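Local coordinates for protein benzoate transport porin BenP (Acinetobacter baumannii AB307-0294, PDB 5DL8) that forms an outer-membrane beta-barrel of the OprD family and probably acts as a porin, with benzoate its likely substrate, at residues N17-Q21 with G122-L127; Y58-M62 with L119-Y123; D136-V142 with L300-Y304; T150-G154 with F183-S187; W153-L157 with E168-V172. All coordinates share one frame; numbering follows the deposited sequence. Where two conformers were deposited one is given.

Contact 1: residues N17-Q21 with G122-L127; sequences NPNQQ and GYDKTL
Asn19 lays its side chain over the tight turn Tyr123-Thr126, and the polar contacts centre on it. Its CG lies anti to the backbone N (chi1 -177°), which carries the amide in over the turn. ND2 donates to Asp124 O at 3.2 Å with an N-H...O angle of 158°. The oxygen lies in the amide plane of Asn19, whereas the donor stands above the carbonyl plane. OD1 bonds Thr75 OG1, so both ends of the amide are used, a task that suits asparagine. Gly122 has no side chain, and OD1 comes within 3.4 Å of its CA.

Packing adds to this: Pro18 CB meets Leu127 CB at 4.2 Å, and Leu127 CD2 lies 3.5 Å from the carbonyl O of Pro18. On the exposed side the aliphatic part of Lys125 runs past two side-chain amides: its CE is 3.6 Å from Asn17 OD1, and its CG is 3.8 Å from Gln20 NE2.

The turn is a type II' beta turn that closes a hairpin, with Asp124 at positive phi. It joins strands 107-123 and 126-130. The segment 17-21, which precedes strand 25-39, lies beside it; Met62 of strand 47-65 touches Asn19 and Leu127, while strand 155-160 meets Asn17 and Pro18.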
# COMPACT_ATOMS: atom_id res chain seq x y z
N ASN A 17 17.26 -12.76 3.52
CA ASN A 17 17.83 -11.93 4.63
C ASN A 17 18.40 -10.53 4.13
O ASN A 17 18.51 -10.34 2.91
CB ASN A 17 18.83 -12.75 5.46
CG ASN A 17 18.16 -13.64 6.55
OD1 ASN A 17 18.84 -14.09 7.49
ND2 ASN A 17 16.86 -13.94 6.40
N PRO A 18 18.66 -9.55 5.05
CA PRO A 18 18.80 -8.11 4.65
C PRO A 18 20.14 -7.58 4.03
O PRO A 18 20.10 -6.70 3.10
CB PRO A 18 18.48 -7.34 5.97
CG PRO A 18 18.05 -8.35 7.00
CD PRO A 18 18.47 -9.70 6.51
N ASN A 19 21.27 -8.05 4.54
CA ASN A 19 22.60 -7.78 3.98
C ASN A 19 23.06 -8.88 2.97
O ASN A 19 24.22 -9.10 2.86
CB ASN A 19 23.61 -7.71 5.15
CG ASN A 19 25.03 -7.36 4.71
OD1 ASN A 19 25.24 -6.48 3.91
ND2 ASN A 19 26.01 -8.04 5.25
N GLN A 20 22.15 -9.57 2.25
CA GLN A 20 22.47 -10.83 1.49
C GLN A 20 22.51 -10.75 -0.04
O GLN A 20 22.76 -11.78 -0.65
CB GLN A 20 21.50 -12.00 1.82
CG GLN A 20 21.34 -12.41 3.27
CD GLN A 20 22.64 -12.62 4.03
OE1 GLN A 20 23.66 -12.99 3.44
NE2 GLN A 20 22.60 -12.39 5.35
N GLN A 21 22.30 -9.60 -0.66
CA GLN A 21 22.27 -9.53 -2.13
C GLN A 21 23.65 -9.60 -2.83
O GLN A 21 24.45 -8.65 -2.75
CB GLN A 21 21.57 -8.23 -2.55
CG GLN A 21 21.04 -8.18 -3.98
CD GLN A 21 20.47 -6.80 -4.29
OE1 GLN A 21 19.81 -6.22 -3.43
NE2 GLN A 21 20.76 -6.24 -5.50
N GLY A 122 26.17 -2.46 5.43
CA GLY A 122 25.72 -3.76 5.94
C GLY A 122 26.76 -4.36 6.87
O GLY A 122 27.98 -4.06 6.76
N TYR A 123 26.30 -5.20 7.80
CA TYR A 123 27.18 -6.06 8.61
C TYR A 123 26.44 -7.38 9.00
O TYR A 123 25.40 -7.32 9.65
CB TYR A 123 27.70 -5.32 9.90
CG TYR A 123 28.55 -6.24 10.80
CD1 TYR A 123 29.89 -6.55 10.45
CD2 TYR A 123 28.03 -6.85 11.99
CE1 TYR A 123 30.64 -7.41 11.22
CE2 TYR A 123 28.81 -7.74 12.73
CZ TYR A 123 30.12 -7.99 12.33
OH TYR A 123 30.95 -8.81 13.02
N ASP A 124 27.00 -8.56 8.62
CA ASP A 124 26.39 -9.84 8.97
C ASP A 124 24.87 -9.89 8.50
O ASP A 124 24.61 -10.01 7.31
CB ASP A 124 26.56 -10.10 10.49
CG ASP A 124 26.28 -11.56 10.89
OD1 ASP A 124 26.30 -12.44 9.98
OD2 ASP A 124 26.07 -11.83 12.10
N LYS A 125 23.90 -9.84 9.42
CA LYS A 125 22.48 -9.85 9.06
C LYS A 125 21.77 -8.52 9.30
O LYS A 125 20.55 -8.48 9.49
CB LYS A 125 21.79 -11.02 9.74
CG LYS A 125 22.25 -12.35 9.14
CD LYS A 125 21.65 -13.57 9.83
CE LYS A 125 22.02 -14.81 9.03
NZ LYS A 125 22.20 -15.96 9.95
N THR A 126 22.53 -7.44 9.19
CA THR A 126 22.06 -6.08 9.42
C THR A 126 22.36 -5.15 8.22
O THR A 126 23.38 -5.26 7.52
CB THR A 126 22.68 -5.55 10.70
OG1 THR A 126 22.47 -6.55 11.71
CG2 THR A 126 22.09 -4.18 11.15
N LEU A 127 21.44 -4.23 7.97
CA LEU A 127 21.59 -3.34 6.92
C LEU A 127 21.06 -2.02 7.35
O LEU A 127 19.91 -1.94 7.84
CB LEU A 127 20.82 -3.89 5.77
CG LEU A 127 21.01 -3.01 4.53
CD1 LEU A 127 22.40 -3.20 3.95
CD2 LEU A 127 19.90 -3.27 3.49

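Contact 2: residues Y58-M62 with L119-Y123; sequences YKSKM and LKLGY
Met62 and Gly122 bring their CA atoms to 7.4 Å, too far apart for backbone pairing, because in this beta-barrel strand 72-87 runs between strands 47-65 and 107-123. The contact therefore passes across an intervening strand. Residues 119-123 are regular strand, whereas the chain leaves strand geometry after Lys59, and this break probably helps leave Ser60 O for a side chain.

Lys120 takes that position. Its chain, bent at chi3 (-61°), brings NZ to Ser60 O at 2.9 Å, with the donor tilted 15° from the carbonyl plane. Asp79, on the strand between, forms a salt bridge with the same NZ and probably eases the repulsion between this ammonium and that of Lys59, whose NZ is 5.7 Å from Lys120 NZ. Lysine suits this buried site: its long methylene chain spans the gap and its ammonium serves two acceptors. Ser60 OG, meanwhile, is bonded to the backbone N of Ala78. Leu121 points the other way from Lys120, to the surface.

Met62 starts to one side, but bends at chi2 and chi3 bring its flexible thioether back over the lysine, the two chains crossing obliquely. SD lies 3.8 Å from Lys120 CE, and beyond it the methyl CE rests 3.8 Å from Gly122 N.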
# COMPACT_ATOMS: atom_id res chain seq x y z
N TYR A 58 17.28 0.57 -9.64
CA TYR A 58 18.57 -0.01 -9.50
C TYR A 58 18.84 -0.30 -8.03
O TYR A 58 18.61 0.58 -7.15
CB TYR A 58 19.60 0.92 -10.05
CG TYR A 58 21.02 0.46 -9.74
CD1 TYR A 58 21.61 -0.64 -10.43
CD2 TYR A 58 21.80 1.12 -8.75
CE1 TYR A 58 22.91 -1.03 -10.12
CE2 TYR A 58 23.08 0.74 -8.49
CZ TYR A 58 23.62 -0.32 -9.17
OH TYR A 58 24.85 -0.66 -8.82
N LYS A 59 19.32 -1.53 -7.79
CA LYS A 59 19.80 -1.93 -6.48
C LYS A 59 21.06 -2.65 -6.53
O LYS A 59 21.08 -3.83 -6.93
CB LYS A 59 18.88 -2.94 -5.89
CG LYS A 59 17.48 -2.47 -5.69
CD LYS A 59 16.65 -3.57 -5.06
CE LYS A 59 17.30 -3.98 -3.76
NZ LYS A 59 16.25 -4.62 -2.94
N SER A 60 22.11 -2.03 -6.05
CA SER A 60 23.40 -2.69 -6.04
C SER A 60 23.48 -3.95 -5.17
O SER A 60 22.82 -4.10 -4.14
CB SER A 60 24.55 -1.74 -5.67
OG SER A 60 24.63 -1.53 -4.28
N LYS A 61 24.34 -4.86 -5.60
CA LYS A 61 24.86 -5.85 -4.67
C LYS A 61 25.54 -5.12 -3.49
O LYS A 61 25.98 -3.96 -3.58
CB LYS A 61 25.86 -6.82 -5.35
CG LYS A 61 27.22 -6.22 -5.76
CD LYS A 61 28.11 -7.26 -6.49
CE LYS A 61 29.10 -6.65 -7.49
NZ LYS A 61 29.82 -7.64 -8.34
N MET A 62 25.62 -5.84 -2.38
CA MET A 62 26.41 -5.39 -1.24
C MET A 62 27.88 -5.68 -1.52
O MET A 62 28.29 -6.77 -1.85
CB MET A 62 25.91 -6.02 0.07
CG MET A 62 24.53 -5.52 0.51
SD MET A 62 24.14 -3.73 0.46
CE MET A 62 25.14 -3.16 1.86
N LEU A 119 21.93 5.36 0.13
CA LEU A 119 23.21 4.76 0.63
C LEU A 119 22.92 3.56 1.54
O LEU A 119 22.00 3.62 2.33
CB LEU A 119 24.04 5.79 1.37
CG LEU A 119 25.08 6.64 0.65
CD1 LEU A 119 24.66 7.15 -0.72
CD2 LEU A 119 25.50 7.81 1.56
N LYS A 120 23.67 2.48 1.38
CA LYS A 120 23.53 1.26 2.16
C LYS A 120 24.85 0.90 2.84
O LYS A 120 25.87 0.94 2.21
CB LYS A 120 23.21 0.08 1.26
CG LYS A 120 21.78 0.17 0.70
CD LYS A 120 21.29 -1.01 -0.18
CE LYS A 120 22.09 -1.24 -1.46
NZ LYS A 120 21.52 -2.45 -2.20
N LEU A 121 24.77 0.42 4.08
CA LEU A 121 25.90 -0.05 4.91
C LEU A 121 25.45 -1.35 5.64
O LEU A 121 24.46 -1.34 6.37
CB LEU A 121 26.36 1.07 5.92
CG LEU A 121 27.63 0.85 6.78
CD1 LEU A 121 28.95 0.79 5.99
CD2 LEU A 121 27.75 1.88 7.97
N GLY A 122 26.17 -2.46 5.43
CA GLY A 122 25.72 -3.76 5.94
C GLY A 122 26.76 -4.36 6.87
O GLY A 122 27.98 -4.06 6.76
N TYR A 123 26.30 -5.20 7.80
CA TYR A 123 27.18 -6.06 8.61
C TYR A 123 26.44 -7.38 9.00
O TYR A 123 25.40 -7.32 9.65
CB TYR A 123 27.70 -5.32 9.90
CG TYR A 123 28.55 -6.24 10.80
CD1 TYR A 123 29.89 -6.55 10.45
CD2 TYR A 123 28.03 -6.85 11.99
CE1 TYR A 123 30.64 -7.41 11.22
CE2 TYR A 123 28.81 -7.74 12.73
CZ TYR A 123 30.12 -7.99 12.33
OH TYR A 123 30.95 -8.81 13.02

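Contact 3: residues D136-V142 with L300-Y304; sequences DLPVTAV and LPETY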
# COMPACT_ATOMS: atom_id res chain seq x y z
N ASP A 136 7.50 -1.37 3.39
CA ASP A 136 6.43 -2.29 3.31
C ASP A 136 5.94 -2.58 4.76
O ASP A 136 6.18 -3.65 5.27
CB ASP A 136 6.87 -3.63 2.64
CG ASP A 136 5.69 -4.61 2.46
OD1 ASP A 136 4.49 -4.24 2.65
OD2 ASP A 136 5.96 -5.77 2.12
N LEU A 137 5.30 -1.57 5.37
CA LEU A 137 4.92 -1.53 6.76
C LEU A 137 3.56 -0.93 6.94
O LEU A 137 3.02 -0.20 6.06
CB LEU A 137 5.90 -0.65 7.53
CG LEU A 137 7.32 -1.30 7.61
CD1 LEU A 137 8.31 -0.23 7.94
CD2 LEU A 137 7.47 -2.48 8.57
N PRO A 138 2.98 -1.16 8.10
CA PRO A 138 1.87 -0.27 8.54
C PRO A 138 2.21 1.25 8.44
O PRO A 138 3.37 1.66 8.61
CB PRO A 138 1.78 -0.65 9.99
CG PRO A 138 2.10 -2.19 9.91
CD PRO A 138 3.32 -2.17 9.10
N VAL A 139 1.23 2.09 8.18
CA VAL A 139 1.46 3.42 7.77
C VAL A 139 2.19 3.68 6.37
O VAL A 139 1.68 4.46 5.57
CB VAL A 139 2.30 4.27 8.84
CG1 VAL A 139 2.15 5.77 8.46
CG2 VAL A 139 1.86 4.04 10.30
N THR A 140 3.40 3.09 6.18
CA THR A 140 4.24 3.35 5.06
C THR A 140 4.30 2.10 4.22
O THR A 140 5.16 1.21 4.46
CB THR A 140 5.62 3.81 5.56
OG1 THR A 140 6.22 2.79 6.32
CG2 THR A 140 5.49 5.13 6.41
N ALA A 141 3.41 1.90 3.27
CA ALA A 141 3.45 0.60 2.48
C ALA A 141 3.90 0.77 1.02
O ALA A 141 4.24 1.88 0.58
CB ALA A 141 2.06 -0.07 2.51
N VAL A 142 3.91 -0.33 0.27
CA VAL A 142 3.90 -0.29 -1.24
C VAL A 142 2.63 0.51 -1.72
O VAL A 142 1.55 -0.01 -1.28
CB VAL A 142 3.77 -1.77 -1.77
CG1 VAL A 142 3.92 -1.86 -3.32
CG2 VAL A 142 4.73 -2.69 -0.99
N LEU A 300 -1.94 7.62 1.44
CA LEU A 300 -1.09 6.49 1.90
C LEU A 300 -1.99 5.36 2.35
O LEU A 300 -2.78 5.54 3.24
CB LEU A 300 -0.14 6.97 3.01
CG LEU A 300 0.67 8.27 2.69
CD1 LEU A 300 1.77 8.54 3.73
CD2 LEU A 300 1.25 8.12 1.29
N PRO A 301 -1.96 4.21 1.65
CA PRO A 301 -2.99 3.17 2.03
C PRO A 301 -2.49 2.39 3.25
O PRO A 301 -1.28 2.34 3.48
CB PRO A 301 -3.02 2.20 0.81
CG PRO A 301 -1.57 2.26 0.35
CD PRO A 301 -1.15 3.73 0.49
N GLU A 302 -3.41 1.79 4.00
CA GLU A 302 -3.06 0.93 5.17
C GLU A 302 -3.31 -0.47 4.66
O GLU A 302 -4.41 -1.09 4.83
CB GLU A 302 -3.85 1.25 6.43
CG GLU A 302 -3.44 0.40 7.63
CD GLU A 302 -1.90 0.31 7.68
OE1 GLU A 302 -1.33 -0.69 7.08
OE2 GLU A 302 -1.28 1.26 8.27
N THR A 303 -2.24 -0.97 4.08
CA THR A 303 -2.19 -2.29 3.41
C THR A 303 -2.29 -3.48 4.37
O THR A 303 -2.57 -4.58 3.91
CB THR A 303 -0.89 -2.50 2.58
OG1 THR A 303 0.26 -2.28 3.45
CG2 THR A 303 -0.86 -1.42 1.27
N TYR A 304 -2.05 -3.24 5.66
CA TYR A 304 -2.19 -4.27 6.72
C TYR A 304 -3.54 -4.38 7.32
O TYR A 304 -3.72 -5.08 8.33
CB TYR A 304 -1.12 -4.04 7.77
CG TYR A 304 0.27 -4.36 7.19
CD1 TYR A 304 0.96 -3.46 6.29
CD2 TYR A 304 0.85 -5.65 7.45
CE1 TYR A 304 2.19 -3.81 5.73
CE2 TYR A 304 2.07 -6.03 6.88
CZ TYR A 304 2.75 -5.14 6.07
OH TYR A 304 3.95 -5.57 5.62
O HOH W 1 0.39 -0.38 5.03
O HOH W 2 0.98 3.66 3.08
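Glu302 extends first, its CG opposite its own N (chi1 -178°), and then kinks at chi2 (44°); the bend carries the carboxylate to the backbone of Val139. Here two loops fold inward near the centre of the barrel, an arrangement consistent with the inward-folded loops that narrow OprD-family channels.

The carboxylate is held from several directions. OE2 receives Val139 N at 2.6 Å, almost straight at 174°, through its syn lone pair. OE1 takes Tyr304 N at 3.0 Å on its anti lone pair and also accepts from a water that donates to Leu137 O. Glutamate suits the place because one flat group can bind amide hydrogens of both loops; a long, weak ion pair to Lys228 adds to it.

Tyr304 offers a ring face to Pro138, whose CD sits 4.0 Å from the ring centroid in a CH-pi contact. Proline's rigid ring and polarised CD hydrogens fit such a face. The phenol OH lies 3.0 Å from Asp136 O and is hydrogen-bonded to Arg206, on strand 200-210 of the barrel wall.

Near Leu300, a second water bridges the loops, donating to Val139 O at 2.7 Å and to Pro301 O at 2.6 Å.

Contact 4: residues T150-G154 with F183-S187; sequences TSYWG and FKKFS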
# COMPACT_ATOMS: atom_id res chain seq x y z
N THR A 150 4.64 5.48 -4.62
CA THR A 150 5.02 6.16 -3.36
C THR A 150 6.37 5.61 -2.87
O THR A 150 6.63 4.41 -2.94
CB THR A 150 3.89 5.96 -2.32
OG1 THR A 150 2.69 6.39 -2.96
CG2 THR A 150 4.06 6.75 -0.94
N SER A 151 7.26 6.48 -2.47
CA SER A 151 8.42 6.13 -1.68
C SER A 151 8.61 7.16 -0.56
O SER A 151 7.79 8.13 -0.46
CB SER A 151 9.62 6.06 -2.60
OG SER A 151 9.99 7.34 -3.11
N TYR A 152 9.68 7.00 0.25
CA TYR A 152 9.88 7.70 1.54
C TYR A 152 11.35 8.17 1.69
O TYR A 152 12.26 7.68 1.00
CB TYR A 152 9.53 6.67 2.68
CG TYR A 152 8.11 6.24 2.62
CD1 TYR A 152 7.12 7.03 3.08
CD2 TYR A 152 7.75 5.10 1.93
CE1 TYR A 152 5.76 6.65 2.97
CE2 TYR A 152 6.42 4.73 1.82
CZ TYR A 152 5.45 5.50 2.32
OH TYR A 152 4.14 5.05 2.15
N TRP A 153 11.60 9.13 2.55
CA TRP A 153 12.97 9.52 2.71
C TRP A 153 13.28 9.48 4.20
O TRP A 153 12.54 10.07 5.00
CB TRP A 153 13.15 10.93 2.20
CG TRP A 153 14.58 11.49 2.14
CD1 TRP A 153 15.20 12.38 3.06
CD2 TRP A 153 15.49 11.32 1.07
NE1 TRP A 153 16.45 12.73 2.59
CE2 TRP A 153 16.66 12.07 1.39
CE3 TRP A 153 15.45 10.61 -0.14
CZ2 TRP A 153 17.77 12.11 0.53
CZ3 TRP A 153 16.57 10.66 -0.99
CH2 TRP A 153 17.70 11.40 -0.63
N GLY A 154 14.39 8.84 4.53
CA GLY A 154 14.82 8.72 5.95
C GLY A 154 15.95 7.76 6.15
O GLY A 154 16.72 7.51 5.24
N PHE A 183 9.46 15.19 -2.25
CA PHE A 183 9.45 14.58 -0.90
C PHE A 183 8.99 15.71 -0.03
O PHE A 183 9.56 16.78 -0.08
CB PHE A 183 10.85 14.06 -0.48
CG PHE A 183 11.16 12.75 -1.10
CD1 PHE A 183 10.66 11.56 -0.55
CD2 PHE A 183 11.86 12.71 -2.33
CE1 PHE A 183 10.93 10.34 -1.14
CE2 PHE A 183 12.07 11.50 -2.99
CZ PHE A 183 11.62 10.29 -2.37
N LYS A 184 7.95 15.43 0.75
CA LYS A 184 7.38 16.42 1.70
C LYS A 184 7.12 15.74 3.07
O LYS A 184 7.02 14.47 3.17
CB LYS A 184 6.04 16.96 1.12
CG LYS A 184 4.97 15.83 1.17
CD LYS A 184 3.73 15.92 0.29
CE LYS A 184 3.02 17.19 0.56
NZ LYS A 184 2.10 17.33 -0.57
N LYS A 185 6.92 16.59 4.07
CA LYS A 185 6.51 16.11 5.39
C LYS A 185 5.18 15.41 5.37
O LYS A 185 4.28 15.81 4.60
CB LYS A 185 6.41 17.26 6.39
CG LYS A 185 7.79 17.75 6.76
CD LYS A 185 7.80 19.04 7.60
CE LYS A 185 9.22 19.32 8.06
NZ LYS A 185 9.07 20.49 8.93
N PHE A 186 5.03 14.39 6.22
CA PHE A 186 3.72 13.78 6.48
C PHE A 186 2.77 14.77 7.05
O PHE A 186 3.20 15.72 7.72
CB PHE A 186 3.87 12.68 7.60
CG PHE A 186 4.59 11.39 7.16
CD1 PHE A 186 3.94 10.46 6.40
CD2 PHE A 186 5.92 11.15 7.52
CE1 PHE A 186 4.61 9.31 5.94
CE2 PHE A 186 6.55 10.02 7.14
CZ PHE A 186 5.91 9.08 6.34
N SER A 187 1.47 14.57 6.83
CA SER A 187 0.54 15.48 7.43
C SER A 187 -0.82 14.84 7.73
O SER A 187 -1.13 13.78 7.21
CB SER A 187 0.34 16.75 6.53
OG SER A 187 -0.07 16.44 5.18
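Phe183 gives up the most surface here, lying against the strand 151-153 between Ser151 and Trp153. Its CE1 is 3.6 Å from the carbonyl carbon of Tyr152, and Tyr152 N lies in the plane of the ring at its edge. A flat, nonpolar ring suits this place, since it covers backbone whose polar groups bond to neighbouring strands. At the far end CZ is 3.5 Å from Ser151 OG, a hydroxyl bonded to Glu132.

Trp153 turns its CG anti to the backbone N (chi1 -174°), bringing the indole to the phenyl ring of Phe183. The six-membered ring presents an edge to the face of Phe183, with centroids 5.6 Å apart and planes at 51°, a tilted form of the edge-to-face pair. CE3 stands over that face, while Trp153 CB touches Phe183 CD1 at 3.8 Å.

Tyr152 points to the other side of the strand, where its side chain and that of Phe186 cross at about a right angle. Tyr152 CD1 meets Phe186 CZ at 4.0 Å.

The two backbones run nearly perpendicular, so 183-187 passes across the strand rather than joining it. Strand 151-153 pairs with 132-133 and 165-176; Val172 and Val175 of the latter touch Tyr152, and Ser176 touches Phe183.

Contact 5: residues W153-L157 with E168-V172; sequences WGTNL and EIGRV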
# COMPACT_ATOMS: atom_id res chain seq x y z
N TRP A 153 11.60 9.13 2.55
CA TRP A 153 12.97 9.52 2.71
C TRP A 153 13.28 9.48 4.20
O TRP A 153 12.54 10.07 5.00
CB TRP A 153 13.15 10.93 2.20
CG TRP A 153 14.58 11.49 2.14
CD1 TRP A 153 15.20 12.38 3.06
CD2 TRP A 153 15.49 11.32 1.07
NE1 TRP A 153 16.45 12.73 2.59
CE2 TRP A 153 16.66 12.07 1.39
CE3 TRP A 153 15.45 10.61 -0.14
CZ2 TRP A 153 17.77 12.11 0.53
CZ3 TRP A 153 16.57 10.66 -0.99
CH2 TRP A 153 17.70 11.40 -0.63
N GLY A 154 14.39 8.84 4.53
CA GLY A 154 14.82 8.72 5.95
C GLY A 154 15.95 7.76 6.15
O GLY A 154 16.72 7.51 5.24
N THR A 155 16.08 7.26 7.39
CA THR A 155 17.07 6.27 7.75
C THR A 155 16.39 5.12 8.39
O THR A 155 15.52 5.35 9.25
CB THR A 155 17.96 6.85 8.81
OG1 THR A 155 18.37 8.13 8.35
CG2 THR A 155 19.16 6.00 9.03
N ASN A 156 16.77 3.90 8.00
CA ASN A 156 16.37 2.71 8.76
C ASN A 156 17.42 1.65 8.94
O ASN A 156 18.44 1.67 8.27
CB ASN A 156 15.06 2.11 8.24
CG ASN A 156 15.16 1.42 6.84
OD1 ASN A 156 16.22 1.15 6.26
ND2 ASN A 156 14.03 1.03 6.40
N LEU A 157 17.16 0.75 9.90
CA LEU A 157 18.09 -0.33 10.34
C LEU A 157 17.26 -1.60 10.44
O LEU A 157 16.19 -1.58 11.06
CB LEU A 157 18.75 -0.02 11.69
CG LEU A 157 19.84 -0.98 12.19
CD1 LEU A 157 20.98 -1.08 11.18
CD2 LEU A 157 20.35 -0.54 13.56
N GLU A 168 13.21 -4.11 12.88
CA GLU A 168 13.52 -2.97 12.03
C GLU A 168 13.07 -1.72 12.78
O GLU A 168 12.00 -1.72 13.40
CB GLU A 168 12.81 -3.14 10.66
CG GLU A 168 12.87 -1.94 9.74
CD GLU A 168 12.08 -2.17 8.45
OE1 GLU A 168 11.84 -3.36 8.06
OE2 GLU A 168 11.72 -1.09 7.87
N ILE A 169 13.94 -0.72 12.80
CA ILE A 169 13.66 0.61 13.36
C ILE A 169 13.97 1.69 12.29
O ILE A 169 14.79 1.50 11.41
CB ILE A 169 14.46 0.93 14.68
CG1 ILE A 169 15.95 1.03 14.42
CG2 ILE A 169 14.12 -0.07 15.79
CD1 ILE A 169 16.77 1.48 15.63
N GLY A 170 13.34 2.84 12.38
CA GLY A 170 13.62 3.91 11.40
C GLY A 170 13.08 5.27 11.84
O GLY A 170 12.25 5.37 12.74
N ARG A 171 13.62 6.30 11.24
CA ARG A 171 13.05 7.61 11.27
C ARG A 171 12.81 8.07 9.82
O ARG A 171 13.71 8.26 9.08
CB ARG A 171 13.99 8.59 11.88
CG ARG A 171 13.37 9.97 11.95
CD ARG A 171 14.22 10.81 12.88
NE ARG A 171 13.94 12.21 12.68
CZ ARG A 171 12.96 12.89 13.27
NH1 ARG A 171 12.10 12.33 14.16
NH2 ARG A 171 12.89 14.19 13.04
N VAL A 172 11.55 8.31 9.51
CA VAL A 172 11.12 8.68 8.18
C VAL A 172 10.71 10.18 8.19
O VAL A 172 9.71 10.53 8.78
CB VAL A 172 9.95 7.79 7.71
CG1 VAL A 172 9.66 8.07 6.21
CG2 VAL A 172 10.25 6.30 7.89
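Asn156 and Gly170 face each other with CA atoms 4.0 Å apart, the tightest point of an antiparallel beta hairpin formed by strands 155-160 and 165-176 in the barrel. They are a non-hydrogen-bonded pair, and glycine lets Asn156 CB come within 3.9 Å of Gly170 CA. Gly154 plays a like part opposite Val172, its CA lying 3.4 Å from Arg171 O where the chain turns a corner.

The hydrogen-bonded pairs hold the strands; the axes of 155-157 and 168-172 run at 175°, almost exactly antiparallel. Thr155 and Arg171 exchange two backbone bonds, as do Leu157 and Ile169, whose Leu157 N to Ile169 O bond is 2.9 Å long.

On the face of Asn156 and Val172 the polar ends are gathered in: Asn156 ND2 and Glu168 OE2 both bond the hydroxyl of Tyr202, with amide and carboxylate planes 80° apart. An amide N-H can only donate and a carboxylate can accept, so the pair suits a hydroxyl that does both.

The opposite face is looser. Leu157 and Ile169, apolar residues suited to the outer surface, meet through Leu157 CB and Ile169 CG1 at 4.0 Å. Arg171 leads away from strand 155-157 to salt bridges with Glu223 and, on its own strand, Glu173. At the other end, Glu168 CA makes a C-H...O contact of 3.2 Å with Leu157 O.

Overall arrangement
Contacts 1 and 2 share residues 122-123 at the end of strand 107-123, their centres about 9 Å apart; Gln21 joins the N-terminal segment to Lys59 and Met62. From strand 126-130, contact 1 touches contact 5 on the neighbouring strand 155-160, about 15 Å away between centres, where Thr126 meets Leu157. Contacts 4 and 5 share Trp153 and Gly154, the corner where the chain passes between strands 151-153 and 155-160. Contact 3 lies deepest, its centre about 5 Å from that of the chain; its loop closure encloses contacts 4 and 5 in sequence, and Leu300 packs on Phe186. The series thus leads from the barrel wall to inward loops that probably shape the pore.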